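Local coordinates for eukaryotic translation initiation factor 2A (Schizosaccharomyces pombe, PDB 3WJ9), which probably directs the codon-dependent binding of methionyl-tRNAi to 40S ribosomal subunits in the early steps of protein synthesis on a small number of specific mRNAs, at residues A[190-195]-A[209-214]; A[228-233]-A[243-248]. All coordinates share one frame; numbering follows the deposited sequence.

Contact 1 of 2, residues A[190-195]-A[209-214]; sequences GAPASV and QKTFFK
Val195 sets its CG2 methyl against the Phe212 ring, 3.6 Å from CE1, the two side chains crossing obliquely. With CG anti to the carbonyl carbon (chi1 -59°), Phe212 starts its ring on the face it shares with Val195. The pair belongs to the antiparallel hairpin of strands 193-199 and 206-212, the last two strands of one four-stranded blade of the beta-propeller. Ala193 shares this largely apolar face, from which the end of Lys210 leads away; Ala193 and Val195 also touch Phe184 of the preceding strand. Branched valine and flat phenylalanine suit a face that is covered, and Tyr244 of the next blade meets the Phe212 ring in turn.

The other face is polar, with Ser194 and Thr211 as a non-hydrogen-bonded pair. Thr211 holds OG1 roughly anti to its backbone N (chi1 -158°), and from there the hydroxyl donates to Ala193 O at 2.6 Å, standing well above the carbonyl plane. The Ser194 hydroxyl likewise donates to Lys210 O, which also accepts Val195 N at 2.8 Å, while Lys210 N returns a bond of 3.1 Å to Val195 O. Just before the first strand, Pro192 lies side by side with Phe213, which follows the second, its CG 3.4 Å from CE1. The chemistry thus splits the hairpin: the Val195 and Phe212 side makes apolar contacts, while serine and threonine hydroxyls add side-chain bonds to the backbone ladder.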
ATOM      1  N   GLY A 190      29.350 -13.924 -11.343  1.00102.35           N
ATOM      2  CA  GLY A 190      30.479 -13.013 -11.317  1.00 92.76           C
ATOM      3  C   GLY A 190      30.102 -11.581 -10.997  1.00105.40           C
ATOM      4  O   GLY A 190      30.893 -10.663 -11.205  1.00 89.54           O
ATOM      5  N   ALA A 191      28.891 -11.386 -10.488  1.00112.24           N
ATOM      6  CA  ALA A 191      28.410 -10.048 -10.172  1.00103.63           C
ATOM      7  C   ALA A 191      27.379 -10.077  -9.053  1.00 93.16           C
ATOM      8  O   ALA A 191      26.518 -10.952  -9.013  1.00 93.81           O
ATOM      9  CB  ALA A 191      27.825  -9.390 -11.412  1.00 93.05           C
ATOM     10  N   PRO A 192      27.468  -9.112  -8.134  1.00 88.04           N
ATOM     11  CA  PRO A 192      26.501  -9.002  -7.046  1.00 64.96           C
ATOM     12  C   PRO A 192      25.275  -8.216  -7.492  1.00 73.73           C
ATOM     13  O   PRO A 192      25.255  -7.706  -8.613  1.00 76.36           O
ATOM     14  CB  PRO A 192      27.279  -8.252  -5.959  1.00 80.37           C
ATOM     15  CG  PRO A 192      28.568  -7.774  -6.615  1.00 80.81           C
ATOM     16  CD  PRO A 192      28.463  -8.033  -8.078  1.00 80.92           C
ATOM     17  N   ALA A 193      24.264  -8.125  -6.636  1.00 78.60           N
ATOM     18  CA  ALA A 193      23.085  -7.336  -6.959  1.00 78.09           C
ATOM     19  C   ALA A 193      23.410  -5.853  -6.867  1.00 77.13           C
ATOM     20  O   ALA A 193      24.408  -5.469  -6.261  1.00 78.48           O
ATOM     21  CB  ALA A 193      21.940  -7.689  -6.038  1.00 79.28           C
ATOM     22  N   SER A 194      22.568  -5.020  -7.469  1.00 68.96           N
ATOM     23  CA  SER A 194      22.809  -3.582  -7.471  1.00 75.03           C
ATOM     24  C   SER A 194      21.525  -2.767  -7.332  1.00 81.38           C
ATOM     25  O   SER A 194      20.450  -3.199  -7.745  1.00 86.50           O
ATOM     26  CB  SER A 194      23.545  -3.173  -8.748  1.00 82.66           C
ATOM     27  OG  SER A 194      23.806  -1.780  -8.757  1.00 91.56           O
ATOM     28  N   VAL A 195      21.661  -1.581  -6.743  1.00 80.70           N
ATOM     29  CA  VAL A 195      20.557  -0.644  -6.577  1.00 72.77           C
ATOM     30  C   VAL A 195      20.937   0.702  -7.195  1.00 78.12           C
ATOM     31  O   VAL A 195      22.069   1.158  -7.052  1.00 73.69           O
ATOM     32  CB  VAL A 195      20.192  -0.455  -5.086  1.00 60.64           C
ATOM     33  CG1 VAL A 195      19.199   0.683  -4.901  1.00 50.16           C
ATOM     34  CG2 VAL A 195      19.640  -1.747  -4.506  1.00 64.63           C
ATOM     35  N   GLN A 209      24.810   4.810  -7.508  1.00 82.93           N
ATOM     36  CA  GLN A 209      25.108   3.549  -8.179  1.00 92.28           C
ATOM     37  C   GLN A 209      25.826   2.620  -7.215  1.00 95.60           C
ATOM     38  O   GLN A 209      27.042   2.681  -7.039  1.00 93.02           O
ATOM     39  CB  GLN A 209      25.912   3.785  -9.469  1.00 94.27           C
ATOM     40  CG  GLN A 209      26.696   2.572  -9.994  1.00 94.16           C
ATOM     41  CD  GLN A 209      27.152   2.745 -11.431  1.00101.28           C
ATOM     42  OE1 GLN A 209      27.654   3.802 -11.814  1.00 79.26           O
ATOM     43  NE2 GLN A 209      26.944   1.712 -12.247  1.00106.84           N
ATOM     44  N   LYS A 210      25.035   1.786  -6.549  1.00 85.81           N
ATOM     45  CA  LYS A 210      25.524   0.944  -5.463  1.00 85.89           C
ATOM     46  C   LYS A 210      25.318  -0.534  -5.803  1.00 83.41           C
ATOM     47  O   LYS A 210      24.409  -0.884  -6.556  1.00 68.44           O
ATOM     48  CB  LYS A 210      24.808   1.294  -4.150  1.00 85.91           C
ATOM     49  CG  LYS A 210      24.897   2.768  -3.696  1.00 80.51           C
ATOM     50  CD  LYS A 210      26.111   3.533  -4.208  1.00 92.97           C
ATOM     51  CE  LYS A 210      26.255   4.889  -3.558  1.00 80.85           C
ATOM     52  NZ  LYS A 210      26.989   5.828  -4.457  1.00 82.54           N
ATOM     53  N   THR A 211      26.165  -1.399  -5.258  1.00 82.88           N
ATOM     54  CA  THR A 211      26.022  -2.832  -5.498  1.00 79.02           C
ATOM     55  C   THR A 211      25.962  -3.604  -4.177  1.00 75.20           C
ATOM     56  O   THR A 211      26.485  -3.154  -3.156  1.00 73.20           O
ATOM     57  CB  THR A 211      27.165  -3.373  -6.394  1.00 81.34           C
ATOM     58  OG1 THR A 211      26.757  -4.595  -7.019  1.00 71.82           O
ATOM     59  CG2 THR A 211      28.427  -3.605  -5.601  1.00 77.81           C
ATOM     60  N   PHE A 212      25.290  -4.754  -4.201  1.00 74.37           N
ATOM     61  CA  PHE A 212      25.037  -5.532  -2.989  1.00 82.14           C
ATOM     62  C   PHE A 212      25.168  -7.036  -3.227  1.00 89.56           C
ATOM     63  O   PHE A 212      24.852  -7.534  -4.301  1.00 95.78           O
ATOM     64  CB  PHE A 212      23.645  -5.216  -2.437  1.00 89.23           C
ATOM     65  CG  PHE A 212      23.444  -3.767  -2.086  1.00 94.30           C
ATOM     66  CD1 PHE A 212      22.970  -2.871  -3.030  1.00 82.66           C
ATOM     67  CD2 PHE A 212      23.733  -3.300  -0.813  1.00 91.12           C
ATOM     68  CE1 PHE A 212      22.788  -1.538  -2.713  1.00 78.38           C
ATOM     69  CE2 PHE A 212      23.550  -1.967  -0.491  1.00 85.87           C
ATOM     70  CZ  PHE A 212      23.077  -1.086  -1.442  1.00 85.93           C
ATOM     71  N   PHE A 213      25.596  -7.755  -2.193  1.00 93.47           N
ATOM     72  CA  PHE A 213      25.993  -9.155  -2.316  1.00 89.27           C
ATOM     73  C   PHE A 213      25.033 -10.093  -1.615  1.00 99.13           C
ATOM     74  O   PHE A 213      24.331  -9.695  -0.685  1.00107.81           O
ATOM     75  CB  PHE A 213      27.393  -9.360  -1.747  1.00 93.18           C
ATOM     76  CG  PHE A 213      28.358  -8.318  -2.170  1.00 84.48           C
ATOM     77  CD1 PHE A 213      29.255  -8.576  -3.183  1.00 74.32           C
ATOM     78  CD2 PHE A 213      28.366  -7.069  -1.566  1.00 77.20           C
ATOM     79  CE1 PHE A 213      30.134  -7.618  -3.580  1.00 77.19           C
ATOM     80  CE2 PHE A 213      29.241  -6.116  -1.969  1.00 73.69           C
ATOM     81  CZ  PHE A 213      30.119  -6.393  -2.977  1.00 76.24           C
ATOM     82  N   LYS A 214      25.024 -11.345  -2.067  1.00 90.57           N
ATOM     83  CA  LYS A 214      24.105 -12.351  -1.557  1.00104.62           C
ATOM     84  C   LYS A 214      22.684 -11.811  -1.600  1.00105.30           C
ATOM     85  O   LYS A 214      21.896 -12.037  -0.686  1.00 91.88           O
ATOM     86  CB  LYS A 214      24.486 -12.763  -0.134  1.00105.96           C
ATOM     87  CG  LYS A 214      25.788 -13.539  -0.043  1.00 89.94           C
ATOM     88  CD  LYS A 214      26.301 -13.592   1.384  1.00 97.64           C
ATOM     89  CE  LYS A 214      25.310 -14.285   2.302  1.00 93.22           C
ATOM     90  NZ  LYS A 214      25.810 -14.329   3.701  1.00 81.08           N
TER

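Contact 2 of 2, residues A[228-233]-A[243-248]; sequences SLLVLT and NYYGET
Asn243 meets Leu232 across a beta hairpin of the propeller, the antiparallel pair of strands 228-233 and 242-247, with its CB 3.9 Å from Leu232 CD1. The two side chains cross at about a right angle in a non-hydrogen-bonded pair.

Tyr244 follows on the other face, paired with Val231 by two backbone bonds: Tyr244 N donates to Val231 O at 2.5 Å, and Val231 N to Tyr244 O at 2.9 Å. Its CG stands anti to the carbonyl carbon (chi1 -55°), and the ring beyond offers its edge to Thr233, with OG1 in the ring plane 3.1 Å from CE2. A tyrosine suits this position because its broad ring can also meet Phe212 of the preceding blade.

Tyr245 returns to the face of Leu230 and Ser228. Leu230 CD2 sits over one face of its ring in a CH-pi contact, 4.0 Å from the centroid and 24° off the normal, while Leu229 O approaches the edge 3.0 Å from CD1. The hydroxyl end of Tyr245 lies at Ser228 CB. The same ring touches Trp276 of the following blade, so a large aromatic group fills a buried place here. An alanine here would probably leave Leu230 CD2 without its ring face and open a gap beside Ser228 and Trp276.

Gly246, with no side chain, pairs through its backbone: its N donates to Leu229 O at 2.7 Å, nearly along the C=O axis, and its O takes a weak bond from Leu229 N. At Glu247 the aliphatic part of the chain does the touching: CG lies 3.5 Å from Ser228 OG, which is hydrogen-bonded to Asn299 OD1.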
ATOM      1  N   SER A 228      14.413  10.644   0.655  1.00 58.44           N
ATOM      2  CA  SER A 228      15.134   9.538   1.276  1.00 53.99           C
ATOM      3  C   SER A 228      14.546   8.189   0.872  1.00 49.85           C
ATOM      4  O   SER A 228      13.392   8.112   0.464  1.00 55.73           O
ATOM      5  CB  SER A 228      15.117   9.692   2.793  1.00 62.99           C
ATOM      6  OG  SER A 228      15.740  10.902   3.186  1.00 66.36           O
ATOM      7  N   LEU A 229      15.331   7.122   0.992  1.00 45.04           N
ATOM      8  CA  LEU A 229      14.878   5.821   0.508  1.00 42.62           C
ATOM      9  C   LEU A 229      15.498   4.625   1.229  1.00 52.67           C
ATOM     10  O   LEU A 229      16.703   4.379   1.127  1.00 70.78           O
ATOM     11  CB  LEU A 229      15.161   5.704  -0.989  1.00 48.42           C
ATOM     12  CG  LEU A 229      14.965   4.318  -1.599  1.00 52.27           C
ATOM     13  CD1 LEU A 229      13.501   3.908  -1.570  1.00 54.21           C
ATOM     14  CD2 LEU A 229      15.511   4.305  -3.008  1.00 59.61           C
ATOM     15  N   LEU A 230      14.657   3.873   1.934  1.00 51.36           N
ATOM     16  CA  LEU A 230      15.082   2.654   2.614  1.00 44.64           C
ATOM     17  C   LEU A 230      15.185   1.477   1.645  1.00 43.74           C
ATOM     18  O   LEU A 230      14.345   1.312   0.759  1.00 54.99           O
ATOM     19  CB  LEU A 230      14.111   2.305   3.741  1.00 56.70           C
ATOM     20  CG  LEU A 230      14.060   3.248   4.940  1.00 41.20           C
ATOM     21  CD1 LEU A 230      12.965   2.824   5.901  1.00 44.54           C
ATOM     22  CD2 LEU A 230      15.400   3.286   5.650  1.00 52.91           C
ATOM     23  N   VAL A 231      16.219   0.661   1.826  1.00 42.89           N
ATOM     24  CA  VAL A 231      16.454  -0.504   0.976  1.00 48.76           C
ATOM     25  C   VAL A 231      16.644  -1.755   1.835  1.00 55.23           C
ATOM     26  O   VAL A 231      17.374  -1.730   2.823  1.00 50.96           O
ATOM     27  CB  VAL A 231      17.690  -0.303   0.073  1.00 56.71           C
ATOM     28  CG1 VAL A 231      17.836  -1.465  -0.895  1.00 55.80           C
ATOM     29  CG2 VAL A 231      17.591   1.014  -0.689  1.00 38.67           C
ATOM     30  N   LEU A 232      15.988  -2.849   1.460  1.00 51.88           N
ATOM     31  CA  LEU A 232      16.037  -4.069   2.262  1.00 57.00           C
ATOM     32  C   LEU A 232      16.458  -5.292   1.453  1.00 75.43           C
ATOM     33  O   LEU A 232      15.758  -5.703   0.530  1.00 77.97           O
ATOM     34  CB  LEU A 232      14.676  -4.329   2.910  1.00 66.20           C
ATOM     35  CG  LEU A 232      14.562  -5.586   3.777  1.00 69.09           C
ATOM     36  CD1 LEU A 232      15.456  -5.482   5.005  1.00 77.51           C
ATOM     37  CD2 LEU A 232      13.116  -5.838   4.178  1.00 64.37           C
ATOM     38  N   THR A 233      17.596  -5.873   1.812  1.00 68.80           N
ATOM     39  CA  THR A 233      18.065  -7.097   1.173  1.00 89.80           C
ATOM     40  C   THR A 233      17.427  -8.313   1.833  1.00101.11           C
ATOM     41  O   THR A 233      17.570  -8.532   3.034  1.00105.80           O
ATOM     42  CB  THR A 233      19.602  -7.220   1.231  1.00 87.64           C
ATOM     43  OG1 THR A 233      20.175  -6.480   0.146  1.00 84.61           O
ATOM     44  CG2 THR A 233      20.042  -8.674   1.114  1.00 65.50           C
ATOM     45  N   ASN A 243      19.507  -4.847   6.051  1.00 80.99           N
ATOM     46  CA  ASN A 243      18.802  -3.611   5.733  1.00 77.20           C
ATOM     47  C   ASN A 243      19.748  -2.470   5.344  1.00 52.80           C
ATOM     48  O   ASN A 243      20.716  -2.197   6.053  1.00 58.72           O
ATOM     49  CB  ASN A 243      17.953  -3.201   6.938  1.00 90.77           C
ATOM     50  CG  ASN A 243      16.973  -2.094   6.619  1.00 76.12           C
ATOM     51  OD1 ASN A 243      16.444  -2.016   5.512  1.00 95.04           O
ATOM     52  ND2 ASN A 243      16.723  -1.230   7.595  1.00 51.18           N
ATOM     53  N   TYR A 244      19.470  -1.804   4.224  1.00 56.68           N
ATOM     54  CA  TYR A 244      20.308  -0.693   3.756  1.00 65.92           C
ATOM     55  C   TYR A 244      19.529   0.617   3.627  1.00 58.24           C
ATOM     56  O   TYR A 244      18.316   0.653   3.824  1.00 44.58           O
ATOM     57  CB  TYR A 244      20.953  -1.037   2.411  1.00 65.70           C
ATOM     58  CG  TYR A 244      21.736  -2.327   2.425  1.00 73.48           C
ATOM     59  CD1 TYR A 244      23.016  -2.383   2.965  1.00 66.85           C
ATOM     60  CD2 TYR A 244      21.193  -3.490   1.904  1.00 67.30           C
ATOM     61  CE1 TYR A 244      23.730  -3.566   2.981  1.00 62.79           C
ATOM     62  CE2 TYR A 244      21.898  -4.673   1.917  1.00 68.37           C
ATOM     63  CZ  TYR A 244      23.165  -4.708   2.455  1.00 70.14           C
ATOM     64  OH  TYR A 244      23.866  -5.892   2.465  1.00 67.07           O
ATOM     65  N   TYR A 245      20.240   1.691   3.291  1.00 69.75           N
ATOM     66  CA  TYR A 245      19.639   3.017   3.176  1.00 65.72           C
ATOM     67  C   TYR A 245      20.256   3.795   2.014  1.00 72.20           C
ATOM     68  O   TYR A 245      21.473   3.801   1.838  1.00 67.34           O
ATOM     69  CB  TYR A 245      19.814   3.794   4.488  1.00 59.17           C
ATOM     70  CG  TYR A 245      18.898   4.994   4.663  1.00 59.54           C
ATOM     71  CD1 TYR A 245      17.847   5.237   3.788  1.00 62.54           C
ATOM     72  CD2 TYR A 245      19.088   5.881   5.716  1.00 69.78           C
ATOM     73  CE1 TYR A 245      17.014   6.330   3.954  1.00 80.67           C
ATOM     74  CE2 TYR A 245      18.262   6.972   5.889  1.00 73.00           C
ATOM     75  CZ  TYR A 245      17.229   7.193   5.008  1.00 86.72           C
ATOM     76  OH  TYR A 245      16.410   8.282   5.188  1.00 91.73           O
ATOM     77  N   GLY A 246      19.406   4.442   1.220  1.00 78.32           N
ATOM     78  CA  GLY A 246      19.852   5.304   0.139  1.00 65.39           C
ATOM     79  C   GLY A 246      19.180   6.661   0.240  1.00 63.32           C
ATOM     80  O   GLY A 246      17.983   6.745   0.500  1.00 70.72           O
ATOM     81  N   GLU A 247      19.945   7.728   0.033  1.00 56.10           N
ATOM     82  CA  GLU A 247      19.433   9.074   0.264  1.00 61.08           C
ATOM     83  C   GLU A 247      19.773  10.030  -0.875  1.00 68.71           C
ATOM     84  O   GLU A 247      20.858  10.607  -0.903  1.00 76.44           O
ATOM     85  CB  GLU A 247      19.984   9.616   1.584  1.00 68.25           C
ATOM     86  CG  GLU A 247      19.105  10.649   2.261  1.00 73.75           C
ATOM     87  CD  GLU A 247      19.493  10.869   3.710  1.00 79.93           C
ATOM     88  OE1 GLU A 247      20.131   9.969   4.297  1.00 73.31           O
ATOM     89  OE2 GLU A 247      19.161  11.939   4.261  1.00 75.80           O
ATOM     90  N   THR A 248      18.837  10.200  -1.806  1.00 61.86           N
ATOM     91  CA  THR A 248      19.037  11.091  -2.946  1.00 67.22           C
ATOM     92  C   THR A 248      18.232  12.376  -2.799  1.00 74.36           C
ATOM     93  O   THR A 248      17.478  12.753  -3.697  1.00 77.49           O
ATOM     94  CB  THR A 248      18.647  10.413  -4.268  1.00 75.06           C
ATOM     95  OG1 THR A 248      17.220  10.321  -4.362  1.00 72.86           O
ATOM     96  CG2 THR A 248      19.238   9.022  -4.331  1.00 73.25           C
TER

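Both contacts are beta hairpins, in series along the chain: contact 1 closes at 209-214 before contact 2 opens at 228-233. They lie in successive antiparallel sheets, contact 1 pairing the third and fourth strands of one blade and contact 2 the second and third of the next, with centres about 14 Å apart. The centre of contact 2 is about 18 Å from that of the chain, nearer than contact 1 at about 27 Å. The hairpins touch directly: Phe212 CE2 comes 3.5 Å from Tyr244 CG, and Val195 CG2 lies 4.0 Å from Val231 CG1. This apolar seam packs neighbouring blades together in the beta-propeller part of a longer initiation factor.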